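PDB 2XQ0: leucine aminopeptidase 2 from Saccharomyces cerevisiae, which acts as a zinc-dependent aminopeptidase that preferentially cleaves di- and tripeptides and, in vitro, shows low epoxide hydrolase activity. Local coordinates for residues Asp532-Leu544 and Phe564-Tyr576. Residues are numbered along the deposited sequence; the frame is centred on the assembly and turned at random.
Sequences DWAKFPVASRALL and FKFQIFAKLQEEY
Phe566 presents its edge to the face of Trp533 in a T-shaped stack: CE1 stands over the indole, 3.7 Å from Trp533 CD2, with the ring planes at 70°. A chi1 of 173°, which sets CG opposite the backbone N, carries the Phe566 ring across to helix 537-544, where Leu544 CD1 meets its edge and Leu543 CG lies near CE2. At the indole's edge NE1 is hydrogen-bonded to Leu518 O, which helps hold the ring in place. Small residues let the backbones close in. Ala570 CB lies 3.7 Å from both Trp533 CB and Ser540 CB, and Ala534 CA makes a C-H...O contact of 3.3 Å to Ala570 O. Lys571 takes positive phi just after helix 557-569, closing it in a Schellman motif. Ser540, though buried, satisfies its hydroxyl within its own helix, OG donating to Pro537 O. Toward the solvent-exposed side Arg541 NH2 meets Glu574 OE1 at 2.8 Å in a salt bridge whose hydrogen bond is bent (116°) and weak, while Leu572 CD2 covers one guanidinium face. Segments 537-544 and 564-569 run nearly antiparallel (168°) in the all-helical C-terminal domain, helix 491-497 packing against the former and helix 589-600 against the latter.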
loop_
_atom_site.group_PDB
_atom_site.type_symbol
_atom_site.label_atom_id
_atom_site.label_comp_id
_atom_site.label_asym_id
_atom_site.label_seq_id
_atom_site.Cartn_x
_atom_site.Cartn_y
_atom_site.Cartn_z
ATOM N N ASP A 532 -10.904 22.884 -23.564
ATOM C CA ASP A 532 -9.806 21.933 -23.681
ATOM C C ASP A 532 -8.536 22.523 -24.275
ATOM O O ASP A 532 -8.568 23.447 -25.094
ATOM C CB ASP A 532 -10.222 20.649 -24.414
ATOM C CG ASP A 532 -10.770 20.916 -25.799
ATOM O OD1 ASP A 532 -10.731 19.992 -26.634
ATOM O OD2 ASP A 532 -11.232 22.047 -26.057
ATOM N N TRP A 533 -7.421 21.987 -23.800
ATOM C CA TRP A 533 -6.099 22.276 -24.327
ATOM C C TRP A 533 -5.931 21.798 -25.767
ATOM O O TRP A 533 -5.008 22.231 -26.465
ATOM C CB TRP A 533 -5.047 21.589 -23.452
ATOM C CG TRP A 533 -4.760 22.328 -22.198
ATOM C CD1 TRP A 533 -5.247 22.058 -20.950
ATOM C CD2 TRP A 533 -3.910 23.465 -22.064
ATOM N NE1 TRP A 533 -4.742 22.960 -20.041
ATOM C CE2 TRP A 533 -3.925 23.841 -20.704
ATOM C CE3 TRP A 533 -3.136 24.207 -22.963
ATOM C CZ2 TRP A 533 -3.196 24.928 -20.224
ATOM C CZ3 TRP A 533 -2.412 25.283 -22.484
ATOM C CH2 TRP A 533 -2.445 25.633 -21.127
ATOM N N ALA A 534 -6.806 20.897 -26.214
ATOM C CA ALA A 534 -6.693 20.394 -27.571
ATOM C C ALA A 534 -6.733 21.530 -28.589
ATOM O O ALA A 534 -6.157 21.417 -29.671
ATOM C CB ALA A 534 -7.783 19.365 -27.866
ATOM N N LYS A 535 -7.386 22.634 -28.230
ATOM C CA LYS A 535 -7.630 23.714 -29.182
ATOM C C LYS A 535 -6.569 24.814 -29.109
ATOM O O LYS A 535 -6.678 25.842 -29.779
ATOM C CB LYS A 535 -9.037 24.289 -28.990
ATOM C CG LYS A 535 -9.391 24.623 -27.547
ATOM C CD LYS A 535 -10.806 25.184 -27.422
ATOM C CE LYS A 535 -11.084 25.672 -26.002
ATOM N NZ LYS A 535 -12.436 26.282 -25.859
ATOM N N PHE A 536 -5.534 24.581 -28.311
ATOM C CA PHE A 536 -4.424 25.522 -28.213
ATOM C C PHE A 536 -3.080 24.833 -28.384
ATOM O O PHE A 536 -2.174 25.047 -27.576
ATOM C CB PHE A 536 -4.461 26.245 -26.865
ATOM C CG PHE A 536 -5.767 26.935 -26.592
ATOM C CD1 PHE A 536 -6.683 26.387 -25.706
ATOM C CD2 PHE A 536 -6.089 28.121 -27.237
ATOM C CE1 PHE A 536 -7.893 27.011 -25.459
ATOM C CE2 PHE A 536 -7.296 28.758 -26.991
ATOM C CZ PHE A 536 -8.201 28.199 -26.101
ATOM N N PRO A 537 -2.945 24.008 -29.440
ATOM C CA PRO A 537 -1.736 23.216 -29.710
ATOM C C PRO A 537 -0.428 24.013 -29.605
ATOM O O PRO A 537 0.568 23.462 -29.136
ATOM C CB PRO A 537 -1.951 22.709 -31.148
ATOM C CG PRO A 537 -3.095 23.502 -31.698
ATOM C CD PRO A 537 -3.936 23.862 -30.521
ATOM N N VAL A 538 -0.430 25.276 -30.028
ATOM C CA VAL A 538 0.767 26.117 -29.930
ATOM C C VAL A 538 1.163 26.313 -28.469
ATOM O O VAL A 538 2.344 26.250 -28.120
ATOM C CB VAL A 538 0.568 27.479 -30.629
ATOM C CG1 VAL A 538 1.869 28.273 -30.654
ATOM C CG2 VAL A 538 0.075 27.262 -32.032
ATOM N N ALA A 539 0.167 26.523 -27.613
ATOM C CA ALA A 539 0.398 26.654 -26.175
ATOM C C ALA A 539 0.848 25.342 -25.531
ATOM O O ALA A 539 1.790 25.313 -24.730
ATOM C CB ALA A 539 -0.859 27.193 -25.483
ATOM N N SER A 540 0.177 24.247 -25.869
ATOM C CA SER A 540 0.496 22.982 -25.227
ATOM C C SER A 540 1.869 22.500 -25.696
ATOM O O SER A 540 2.666 21.993 -24.907
ATOM C CB SER A 540 -0.595 21.945 -25.487
ATOM O OG SER A 540 -0.788 21.770 -26.871
ATOM N N ARG A 541 2.148 22.687 -26.978
ATOM C CA ARG A 541 3.475 22.411 -27.531
ATOM C C ARG A 541 4.565 23.338 -26.967
ATOM O O ARG A 541 5.676 22.889 -26.675
ATOM C CB ARG A 541 3.447 22.462 -29.070
ATOM C CG ARG A 541 2.653 21.323 -29.698
ATOM C CD ARG A 541 2.613 21.411 -31.215
ATOM N NE ARG A 541 2.270 20.128 -31.830
ATOM C CZ ARG A 541 1.031 19.730 -32.109
ATOM N NH1 ARG A 541 -0.002 20.511 -31.829
ATOM N NH2 ARG A 541 0.824 18.546 -32.669
ATOM N N ALA A 542 4.246 24.624 -26.811
ATOM C CA ALA A 542 5.171 25.582 -26.197
ATOM C C ALA A 542 5.484 25.200 -24.747
ATOM O O ALA A 542 6.631 25.292 -24.309
ATOM C CB ALA A 542 4.607 27.000 -26.263
ATOM N N LEU A 543 4.449 24.785 -24.014
ATOM C CA LEU A 543 4.592 24.296 -22.639
ATOM C C LEU A 543 5.722 23.270 -22.585
ATOM O O LEU A 543 6.730 23.454 -21.900
ATOM C CB LEU A 543 3.279 23.638 -22.182
ATOM C CG LEU A 543 3.003 23.266 -20.714
ATOM C CD1 LEU A 543 4.175 22.559 -20.047
ATOM C CD2 LEU A 543 2.560 24.470 -19.896
ATOM N N LEU A 544 5.539 22.191 -23.336
ATOM C CA LEU A 544 6.476 21.072 -23.339
ATOM C C LEU A 544 7.875 21.513 -23.751
ATOM O O LEU A 544 8.872 21.029 -23.209
ATOM C CB LEU A 544 5.977 19.970 -24.274
ATOM C CG LEU A 544 4.807 19.102 -23.804
ATOM C CD1 LEU A 544 3.635 19.929 -23.314
ATOM C CD2 LEU A 544 4.369 18.185 -24.933
ATOM N N PHE A 564 2.620 12.778 -19.818
ATOM C CA PHE A 564 1.825 12.025 -20.781
ATOM C C PHE A 564 0.348 12.414 -20.707
ATOM O O PHE A 564 -0.297 12.631 -21.739
ATOM C CB PHE A 564 2.015 10.526 -20.584
ATOM C CG PHE A 564 3.215 9.977 -21.291
ATOM C CD1 PHE A 564 3.330 10.089 -22.668
ATOM C CD2 PHE A 564 4.219 9.338 -20.593
ATOM C CE1 PHE A 564 4.430 9.579 -23.329
ATOM C CE2 PHE A 564 5.323 8.818 -21.257
ATOM C CZ PHE A 564 5.428 8.940 -22.618
ATOM N N LYS A 565 -0.171 12.534 -19.486
ATOM C CA LYS A 565 -1.574 12.876 -19.287
ATOM C C LYS A 565 -1.893 14.279 -19.811
ATOM O O LYS A 565 -2.914 14.490 -20.473
ATOM C CB LYS A 565 -1.951 12.747 -17.811
ATOM C CG LYS A 565 -3.421 12.984 -17.520
ATOM C CD LYS A 565 -3.661 13.035 -16.021
ATOM C CE LYS A 565 -5.131 13.145 -15.696
ATOM N NZ LYS A 565 -5.376 13.327 -14.236
ATOM N N PHE A 566 -1.026 15.247 -19.532
ATOM C CA PHE A 566 -1.244 16.573 -20.106
ATOM C C PHE A 566 -1.265 16.480 -21.622
ATOM O O PHE A 566 -2.086 17.122 -22.278
ATOM C CB PHE A 566 -0.180 17.572 -19.696
ATOM C CG PHE A 566 -0.301 18.892 -20.406
ATOM C CD1 PHE A 566 -1.308 19.788 -20.060
ATOM C CD2 PHE A 566 0.578 19.232 -21.425
ATOM C CE1 PHE A 566 -1.425 21.015 -20.712
ATOM C CE2 PHE A 566 0.466 20.459 -22.082
ATOM C CZ PHE A 566 -0.539 21.348 -21.724
ATOM N N GLN A 567 -0.351 15.683 -22.172
ATOM C CA GLN A 567 -0.265 15.499 -23.611
ATOM C C GLN A 567 -1.571 14.942 -24.159
ATOM O O GLN A 567 -2.011 15.331 -25.246
ATOM C CB GLN A 567 0.913 14.590 -23.973
ATOM C CG GLN A 567 2.259 15.300 -23.951
ATOM C CD GLN A 567 3.422 14.361 -24.204
ATOM O OE1 GLN A 567 3.231 13.169 -24.443
ATOM N NE2 GLN A 567 4.636 14.893 -24.148
ATOM N N ILE A 568 -2.197 14.048 -23.398
ATOM C CA ILE A 568 -3.458 13.432 -23.815
ATOM C C ILE A 568 -4.618 14.425 -23.712
ATOM O O ILE A 568 -5.414 14.565 -24.638
ATOM C CB ILE A 568 -3.784 12.172 -22.982
ATOM C CG1 ILE A 568 -2.713 11.094 -23.192
ATOM C CG2 ILE A 568 -5.161 11.636 -23.339
ATOM C CD1 ILE A 568 -2.443 10.778 -24.648
ATOM N N PHE A 569 -4.701 15.105 -22.574
ATOM C CA PHE A 569 -5.713 16.134 -22.349
ATOM C C PHE A 569 -5.643 17.222 -23.422
ATOM O O PHE A 569 -6.646 17.870 -23.736
ATOM C CB PHE A 569 -5.550 16.741 -20.948
ATOM C CG PHE A 569 -6.461 16.136 -19.915
ATOM C CD1 PHE A 569 -6.192 14.881 -19.380
ATOM C CD2 PHE A 569 -7.589 16.820 -19.478
ATOM C CE1 PHE A 569 -7.031 14.323 -18.429
ATOM C CE2 PHE A 569 -8.432 16.265 -18.527
ATOM C CZ PHE A 569 -8.156 15.015 -18.003
ATOM N N ALA A 570 -4.447 17.402 -23.980
ATOM C CA ALA A 570 -4.212 18.346 -25.064
ATOM C C ALA A 570 -4.291 17.658 -26.428
ATOM O O ALA A 570 -4.126 18.294 -27.467
ATOM C CB ALA A 570 -2.858 19.035 -24.888
ATOM N N LYS A 571 -4.545 16.357 -26.415
ATOM C CA LYS A 571 -4.682 15.598 -27.652
ATOM C C LYS A 571 -3.574 15.914 -28.664
ATOM O O LYS A 571 -3.848 16.159 -29.842
ATOM C CB LYS A 571 -6.063 15.841 -28.277
ATOM C CG LYS A 571 -7.229 15.382 -27.413
ATOM C CD LYS A 571 -8.563 15.627 -28.105
ATOM C CE LYS A 571 -9.712 15.024 -27.313
ATOM N NZ LYS A 571 -9.759 15.577 -25.930
ATOM N N LEU A 572 -2.327 15.921 -28.198
ATOM C CA LEU A 572 -1.183 16.008 -29.099
ATOM C C LEU A 572 -0.946 14.616 -29.648
ATOM O O LEU A 572 -0.312 13.782 -28.996
ATOM C CB LEU A 572 0.066 16.511 -28.370
ATOM C CG LEU A 572 0.034 17.938 -27.819
ATOM C CD1 LEU A 572 1.288 18.237 -27.012
ATOM C CD2 LEU A 572 -0.139 18.953 -28.943
ATOM N N GLN A 573 -1.469 14.368 -30.845
ATOM C CA GLN A 573 -1.530 13.017 -31.399
ATOM C C GLN A 573 -0.165 12.377 -31.640
ATOM O O GLN A 573 -0.031 11.157 -31.553
ATOM C CB GLN A 573 -2.372 12.996 -32.678
ATOM C CG GLN A 573 -3.848 13.290 -32.445
ATOM C CD GLN A 573 -4.650 13.351 -33.734
ATOM O OE1 GLN A 573 -4.141 13.757 -34.780
ATOM N NE2 GLN A 573 -5.915 12.951 -33.663
ATOM N N GLU A 574 0.844 13.194 -31.931
ATOM C CA GLU A 574 2.177 12.671 -32.233
ATOM C C GLU A 574 2.864 12.048 -31.013
ATOM O O GLU A 574 3.886 11.369 -31.146
ATOM C CB GLU A 574 3.068 13.743 -32.881
ATOM C CG GLU A 574 3.490 14.877 -31.959
ATOM C CD GLU A 574 2.424 15.945 -31.802
ATOM O OE1 GLU A 574 1.346 15.810 -32.420
ATOM O OE2 GLU A 574 2.668 16.920 -31.063
ATOM N N GLU A 575 2.287 12.265 -29.833
ATOM C CA GLU A 575 2.845 11.730 -28.591
ATOM C C GLU A 575 2.175 10.432 -28.110
ATOM O O GLU A 575 2.666 9.775 -27.190
ATOM C CB GLU A 575 2.800 12.796 -27.493
ATOM C CG GLU A 575 3.575 14.066 -27.831
ATOM C CD GLU A 575 5.055 13.817 -28.093
ATOM O OE1 GLU A 575 5.579 12.765 -27.672
ATOM O OE2 GLU A 575 5.702 14.682 -28.717
ATOM N N TYR A 576 1.061 10.062 -28.735
ATOM C CA TYR A 576 0.326 8.862 -28.342
ATOM C C TYR A 576 1.207 7.611 -28.364
ATOM O O TYR A 576 0.984 6.674 -27.597
ATOM C CB TYR A 576 -0.886 8.644 -29.252
ATOM C CG TYR A 576 -1.919 9.756 -29.234
ATOM C CD1 TYR A 576 -2.965 9.760 -30.147
ATOM C CD2 TYR A 576 -1.855 10.793 -28.311
ATOM C CE1 TYR A 576 -3.917 10.759 -30.146
ATOM C CE2 TYR A 576 -2.806 11.792 -28.300
ATOM C CZ TYR A 576 -3.835 11.769 -29.227
ATOM O OH TYR A 576 -4.790 12.760 -29.235
#